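Long-range contacts in 5'-tyrosyl-DNA phosphodiesterase (Caenorhabditis elegans, PDB 4FVA), which belongs to the endonuclease/exonuclease/phosphatase family of the DNase I-like clan and carries a magnesium ion in a two-sheet alpha/beta fold: residues 191-196 with 227-232; 216-221 with 248-253. One frame throughout, in Å; residues are numbered along the deposited sequence.

Contact 1: 191-196 with 227-232; sequences NKTKFT and VKFTLE
Leu231 and Thr193 make the main apolar contact between the loop 191-196 and the strand 227-232. Leu231 points its CB at the loop, and CD1 meets the chain at two points, 3.6 Å from Thr193 CA and 3.5 Å from the carbonyl O of Phe195. CD2, the other branch, lies 4.2 Å from Thr196 CG2. Phe229 reaches the same threonine from further back on the strand. Its CG stands anti to the backbone N (chi1 -171°); the Phe229 and Thr193 side chains run past each other in opposite directions, with Phe229 CD1 3.9 Å from Thr193 CB. CE1 of that ring comes to 3.6 Å from Thr193 O, which approaches it obliquely, and Trp184 meets the ring edge-to-face. Thr193 CG2 touches the strand backbone, 3.8 Å from Phe229 O.

In the DNase I-like fold two beta-sheets pack face to face; the strand 226-232 is an outermost strand of one of them, and the loop, which leads from helix 183-186 into strand 197-198 of the other sheet, lies against it.

The polar link is indirect. A water hydrogen-bonds to Thr193 OG1 at 2.9 Å and donates to Phe229 O at 2.8 Å. Thr193 OG1 also bonds to Asp190 O.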
loop_
_atom_site.group_PDB
_atom_site.type_symbol
_atom_site.label_atom_id
_atom_site.label_comp_id
_atom_site.label_asym_id
_atom_site.label_seq_id
_atom_site.Cartn_x
_atom_site.Cartn_y
_atom_site.Cartn_z
ATOM N N ASN A 191 -4.401 -18.562 -4.885
ATOM C CA ASN A 191 -3.442 -18.425 -5.980
ATOM C C ASN A 191 -3.850 -17.366 -7.010
ATOM O O ASN A 191 -2.989 -16.721 -7.614
ATOM C CB ASN A 191 -3.220 -19.767 -6.688
ATOM C CG ASN A 191 -2.518 -20.782 -5.810
ATOM O OD1 ASN A 191 -3.145 -21.698 -5.281
ATOM N ND2 ASN A 191 -1.203 -20.633 -5.667
ATOM N N LYS A 192 -5.156 -17.159 -7.187
ATOM C CA LYS A 192 -5.627 -16.197 -8.190
ATOM C C LYS A 192 -5.330 -14.751 -7.797
ATOM O O LYS A 192 -5.344 -13.853 -8.646
ATOM C CB LYS A 192 -7.132 -16.339 -8.456
ATOM C CG LYS A 192 -7.539 -17.390 -9.493
ATOM C CD LYS A 192 -9.039 -17.271 -9.806
ATOM C CE LYS A 192 -9.401 -17.945 -11.117
ATOM N NZ LYS A 192 -9.088 -19.392 -11.084
ATOM N N THR A 193 -5.060 -14.526 -6.516
ATOM C CA THR A 193 -4.799 -13.175 -6.026
ATOM C C THR A 193 -3.421 -13.058 -5.406
ATOM O O THR A 193 -3.171 -12.146 -4.628
ATOM C CB THR A 193 -5.811 -12.755 -4.963
ATOM O OG1 THR A 193 -5.783 -13.705 -3.886
ATOM C CG2 THR A 193 -7.217 -12.683 -5.552
ATOM N N LYS A 194 -2.530 -13.990 -5.722
ATOM C CA LYS A 194 -1.254 -14.055 -5.009
ATOM C C LYS A 194 -0.206 -13.041 -5.466
ATOM O O LYS A 194 0.316 -12.273 -4.664
ATOM C CB LYS A 194 -0.676 -15.466 -5.085
ATOM C CG LYS A 194 0.624 -15.647 -4.322
ATOM C CD LYS A 194 0.995 -17.126 -4.267
ATOM C CE LYS A 194 2.227 -17.375 -3.411
ATOM N NZ LYS A 194 2.554 -18.825 -3.362
ATOM N N PHE A 195 0.123 -13.047 -6.750
ATOM C CA PHE A 195 1.234 -12.235 -7.223
ATOM C C PHE A 195 0.799 -10.819 -7.579
ATOM O O PHE A 195 -0.195 -10.617 -8.283
ATOM C CB PHE A 195 1.930 -12.926 -8.390
ATOM C CG PHE A 195 2.430 -14.299 -8.045
ATOM C CD1 PHE A 195 3.598 -14.458 -7.311
ATOM C CD2 PHE A 195 1.711 -15.431 -8.418
ATOM C CE1 PHE A 195 4.059 -15.719 -6.977
ATOM C CE2 PHE A 195 2.164 -16.697 -8.083
ATOM C CZ PHE A 195 3.342 -16.840 -7.358
ATOM N N THR A 196 1.535 -9.837 -7.076
ATOM C CA THR A 196 1.144 -8.448 -7.261
ATOM C C THR A 196 2.079 -7.786 -8.258
ATOM O O THR A 196 1.802 -6.698 -8.756
ATOM C CB THR A 196 1.160 -7.677 -5.923
ATOM O OG1 THR A 196 2.504 -7.591 -5.437
ATOM C CG2 THR A 196 0.277 -8.380 -4.886
ATOM N N VAL A 227 -11.429 -11.000 6.495
ATOM C CA VAL A 227 -10.887 -10.170 5.430
ATOM C C VAL A 227 -11.183 -10.776 4.062
ATOM O O VAL A 227 -11.074 -11.987 3.869
ATOM C CB VAL A 227 -9.359 -9.929 5.618
ATOM C CG1 VAL A 227 -8.622 -11.244 5.718
ATOM C CG2 VAL A 227 -8.782 -9.078 4.482
ATOM N N LYS A 228 -11.582 -9.926 3.119
ATOM C CA LYS A 228 -11.652 -10.322 1.722
ATOM C C LYS A 228 -10.529 -9.606 0.947
ATOM O O LYS A 228 -10.192 -8.467 1.261
ATOM C CB LYS A 228 -13.030 -9.967 1.157
ATOM C CG LYS A 228 -14.105 -10.978 1.560
ATOM C CD LYS A 228 -15.514 -10.474 1.301
ATOM C CE LYS A 228 -16.482 -11.641 1.119
ATOM N NZ LYS A 228 -17.903 -11.188 1.114
ATOM N N PHE A 229 -9.986 -10.254 -0.083
ATOM C CA PHE A 229 -8.780 -9.767 -0.761
ATOM C C PHE A 229 -8.896 -9.962 -2.271
ATOM O O PHE A 229 -9.177 -11.070 -2.736
ATOM C CB PHE A 229 -7.541 -10.503 -0.220
ATOM C CG PHE A 229 -6.211 -9.921 -0.690
ATOM C CD1 PHE A 229 -5.722 -10.190 -1.963
ATOM C CD2 PHE A 229 -5.458 -9.122 0.159
ATOM C CE1 PHE A 229 -4.496 -9.661 -2.388
ATOM C CE2 PHE A 229 -4.250 -8.592 -0.238
ATOM C CZ PHE A 229 -3.760 -8.852 -1.519
ATOM N N THR A 230 -8.731 -8.878 -3.030
ATOM C CA THR A 230 -8.748 -8.954 -4.503
ATOM C C THR A 230 -7.590 -8.171 -5.109
ATOM O O THR A 230 -6.935 -7.384 -4.422
ATOM C CB THR A 230 -10.049 -8.394 -5.109
ATOM O OG1 THR A 230 -10.106 -6.979 -4.874
ATOM C CG2 THR A 230 -11.279 -9.063 -4.490
ATOM N N LEU A 231 -7.340 -8.380 -6.397
ATOM C CA LEU A 231 -6.341 -7.589 -7.105
ATOM C C LEU A 231 -7.071 -6.624 -8.014
ATOM O O LEU A 231 -8.143 -6.955 -8.511
ATOM C CB LEU A 231 -5.413 -8.490 -7.928
ATOM C CG LEU A 231 -4.583 -9.435 -7.063
ATOM C CD1 LEU A 231 -3.659 -10.317 -7.900
ATOM C CD2 LEU A 231 -3.794 -8.611 -6.053
ATOM N N GLU A 232 -6.489 -5.450 -8.251
ATOM C CA GLU A 232 -7.141 -4.456 -9.096
ATOM C C GLU A 232 -6.134 -3.816 -10.043
ATOM O O GLU A 232 -4.924 -4.014 -9.896
ATOM C CB GLU A 232 -7.818 -3.389 -8.233
ATOM C CG GLU A 232 -8.746 -3.945 -7.159
ATOM C CD GLU A 232 -10.053 -4.471 -7.743
ATOM O OE1 GLU A 232 -10.364 -4.158 -8.914
ATOM O OE2 GLU A 232 -10.782 -5.182 -7.024
HETATM O O HOH W 1 -8.138 -13.593 -2.163
#

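Contact 2: 216-221 with 248-253; sequences DRLYWS and WAINAT
Trp248, first residue of 248-253, lies beside Asp216, but the two meet loosely, Trp248 O standing 4.4 Å from Asp216 OD2; that carboxylate oxygen is taken up by hydrogen bonds with Thr196 OG1 and His247 ND1. Ala249 turns its CB away, towards Met17 and Trp19 of strand 13-20. Ile250 carries most of the contact. Its CG1 stands between the backbone N and the carbonyl carbon (chi1 61°), and CD1 at the end of that branch lies against the opposite backbone, 3.7 Å from Arg217 C and 3.8 Å from Asp216 O. The same methyl is 3.8 Å from Leu218 CG, the two side chains crossing obliquely. CG2, the shorter branch, rests 4.0 Å from Asp216 O. Ala252 then adds its CB, 4.2 Å from Leu218 CD1. The Leu218 contacts with Ile250 and Ala252 are apolar, and all six touching residues are buried. The two strands run nearly parallel, 20° apart with axes 7.7 Å from each other at closest; they belong to different sheets and meet through their side chains in the core. Strand 249-255 lies between 13-20 and 226-232 in one sheet, while strand 212-221 pairs with 159-163, 181-182 and 197-198 in the other.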
loop_
_atom_site.group_PDB
_atom_site.type_symbol
_atom_site.label_atom_id
_atom_site.label_comp_id
_atom_site.label_asym_id
_atom_site.label_seq_id
_atom_site.Cartn_x
_atom_site.Cartn_y
_atom_site.Cartn_z
ATOM N N ASP A 216 3.665 -6.689 -2.841
ATOM C CA ASP A 216 2.731 -5.791 -2.195
ATOM C C ASP A 216 1.888 -6.546 -1.178
ATOM O O ASP A 216 1.243 -7.537 -1.511
ATOM C CB ASP A 216 1.872 -5.126 -3.267
ATOM C CG ASP A 216 2.719 -4.477 -4.348
ATOM O OD1 ASP A 216 3.176 -3.348 -4.108
ATOM O OD2 ASP A 216 2.960 -5.097 -5.416
ATOM N N ARG A 217 1.907 -6.089 0.069
ATOM C CA ARG A 217 1.220 -6.816 1.133
ATOM C C ARG A 217 0.565 -5.875 2.125
ATOM O O ARG A 217 0.964 -4.715 2.261
ATOM C CB ARG A 217 2.192 -7.736 1.883
ATOM C CG ARG A 217 2.976 -8.692 0.977
ATOM C CD ARG A 217 3.799 -9.688 1.785
ATOM N NE ARG A 217 4.690 -10.476 0.921
ATOM C CZ ARG A 217 5.380 -11.541 1.325
ATOM N NH1 ARG A 217 5.291 -11.961 2.583
ATOM N NH2 ARG A 217 6.160 -12.189 0.472
ATOM N N LEU A 218 -0.437 -6.394 2.822
ATOM C CA LEU A 218 -1.113 -5.659 3.877
ATOM C C LEU A 218 -1.213 -6.549 5.104
ATOM O O LEU A 218 -1.705 -7.675 5.021
ATOM C CB LEU A 218 -2.518 -5.253 3.422
ATOM C CG LEU A 218 -2.559 -3.913 2.688
ATOM C CD1 LEU A 218 -3.927 -3.679 2.032
ATOM C CD2 LEU A 218 -2.196 -2.775 3.664
ATOM N N TYR A 219 -0.735 -6.037 6.231
ATOM C CA TYR A 219 -0.851 -6.725 7.505
ATOM C C TYR A 219 -1.819 -5.939 8.358
ATOM O O TYR A 219 -1.937 -4.715 8.193
ATOM C CB TYR A 219 0.509 -6.801 8.206
ATOM C CG TYR A 219 1.542 -7.590 7.449
ATOM C CD1 TYR A 219 2.370 -6.982 6.522
ATOM C CD2 TYR A 219 1.682 -8.955 7.657
ATOM C CE1 TYR A 219 3.314 -7.713 5.816
ATOM C CE2 TYR A 219 2.621 -9.692 6.966
ATOM C CZ TYR A 219 3.434 -9.063 6.047
ATOM O OH TYR A 219 4.375 -9.787 5.357
ATOM N N TRP A 220 -2.519 -6.619 9.265
ATOM C CA TRP A 220 -3.348 -5.885 10.217
ATOM C C TRP A 220 -3.455 -6.541 11.588
ATOM O O TRP A 220 -3.214 -7.740 11.756
ATOM C CB TRP A 220 -4.741 -5.609 9.640
ATOM C CG TRP A 220 -5.808 -6.577 10.060
ATOM C CD1 TRP A 220 -6.821 -6.342 10.950
ATOM C CD2 TRP A 220 -5.991 -7.923 9.589
ATOM N NE1 TRP A 220 -7.618 -7.460 11.063
ATOM C CE2 TRP A 220 -7.133 -8.442 10.240
ATOM C CE3 TRP A 220 -5.304 -8.736 8.684
ATOM C CZ2 TRP A 220 -7.600 -9.748 10.013
ATOM C CZ3 TRP A 220 -5.772 -10.027 8.454
ATOM C CH2 TRP A 220 -6.906 -10.519 9.117
ATOM N N SER A 221 -3.824 -5.727 12.563
ATOM C CA SER A 221 -4.182 -6.218 13.873
ATOM C C SER A 221 -5.411 -5.453 14.272
ATOM O O SER A 221 -5.593 -4.314 13.829
ATOM C CB SER A 221 -3.059 -5.959 14.870
ATOM O OG SER A 221 -3.503 -6.195 16.187
ATOM N N TRP A 248 0.030 -4.754 -9.857
ATOM C CA TRP A 248 -1.405 -4.786 -9.617
ATOM C C TRP A 248 -1.659 -4.088 -8.285
ATOM O O TRP A 248 -0.787 -4.072 -7.416
ATOM C CB TRP A 248 -1.933 -6.219 -9.526
ATOM C CG TRP A 248 -1.568 -7.128 -10.673
ATOM C CD1 TRP A 248 -1.235 -8.457 -10.598
ATOM C CD2 TRP A 248 -1.505 -6.780 -12.063
ATOM N NE1 TRP A 248 -0.982 -8.954 -11.856
ATOM C CE2 TRP A 248 -1.139 -7.947 -12.771
ATOM C CE3 TRP A 248 -1.732 -5.599 -12.776
ATOM C CZ2 TRP A 248 -0.981 -7.959 -14.161
ATOM C CZ3 TRP A 248 -1.576 -5.615 -14.164
ATOM C CH2 TRP A 248 -1.203 -6.783 -14.835
ATOM N N ALA A 249 -2.845 -3.523 -8.106
ATOM C CA ALA A 249 -3.192 -2.984 -6.796
ATOM C C ALA A 249 -3.726 -4.115 -5.921
ATOM O O ALA A 249 -4.311 -5.066 -6.433
ATOM C CB ALA A 249 -4.238 -1.870 -6.931
ATOM N N ILE A 250 -3.505 -4.036 -4.617
ATOM C CA ILE A 250 -4.167 -4.954 -3.709
ATOM C C ILE A 250 -5.312 -4.219 -3.028
ATOM O O ILE A 250 -5.235 -3.013 -2.791
ATOM C CB ILE A 250 -3.216 -5.627 -2.682
ATOM C CG1 ILE A 250 -2.537 -4.605 -1.776
ATOM C CG2 ILE A 250 -2.163 -6.486 -3.402
ATOM C CD1 ILE A 250 -1.642 -5.265 -0.726
ATOM N N ASN A 251 -6.378 -4.953 -2.743
ATOM C CA ASN A 251 -7.601 -4.381 -2.213
ATOM C C ASN A 251 -8.177 -5.299 -1.131
ATOM O O ASN A 251 -8.687 -6.378 -1.427
ATOM C CB ASN A 251 -8.600 -4.187 -3.357
ATOM C CG ASN A 251 -9.909 -3.571 -2.890
ATOM O OD1 ASN A 251 -9.926 -2.739 -1.993
ATOM N ND2 ASN A 251 -11.017 -4.010 -3.479
ATOM N N ALA A 252 -8.061 -4.900 0.129
ATOM C CA ALA A 252 -8.512 -5.768 1.212
ATOM C C ALA A 252 -9.663 -5.136 1.972
ATOM O O ALA A 252 -9.591 -3.957 2.378
ATOM C CB ALA A 252 -7.352 -6.093 2.155
ATOM N N THR A 253 -10.699 -5.932 2.212
ATOM C CA THR A 253 -11.866 -5.469 2.961
ATOM C C THR A 253 -11.930 -6.213 4.284
ATOM O O THR A 253 -12.044 -7.447 4.312
ATOM C CB THR A 253 -13.175 -5.684 2.171
ATOM O OG1 THR A 253 -13.108 -4.997 0.914
ATOM C CG2 THR A 253 -14.382 -5.183 2.973
#

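The centres of contacts 1 and 2 are about 8 Å apart, and their segments alternate along the chain: 191-196, 216-221, 227-232, 248-253. Strands 226-232 and 249-255 are antiparallel neighbours in one sheet, joined where Lys228 O and Thr253 N lie 2.8 Å apart. Strand 212-221 belongs to the other sheet, so contact 2 spans the sandwich interior, and contact 1 lays the loop before strand 197-198 against an outermost strand. The two also touch directly: Phe229 CZ packs 3.4 Å from Ile250 CG2, and Thr196 and Asp216 form a shared polar point. Their side chains are about 13 and 10 Å from the bound magnesium ion, whose site includes Asp22 and Glu52, so both contacts lie outside it.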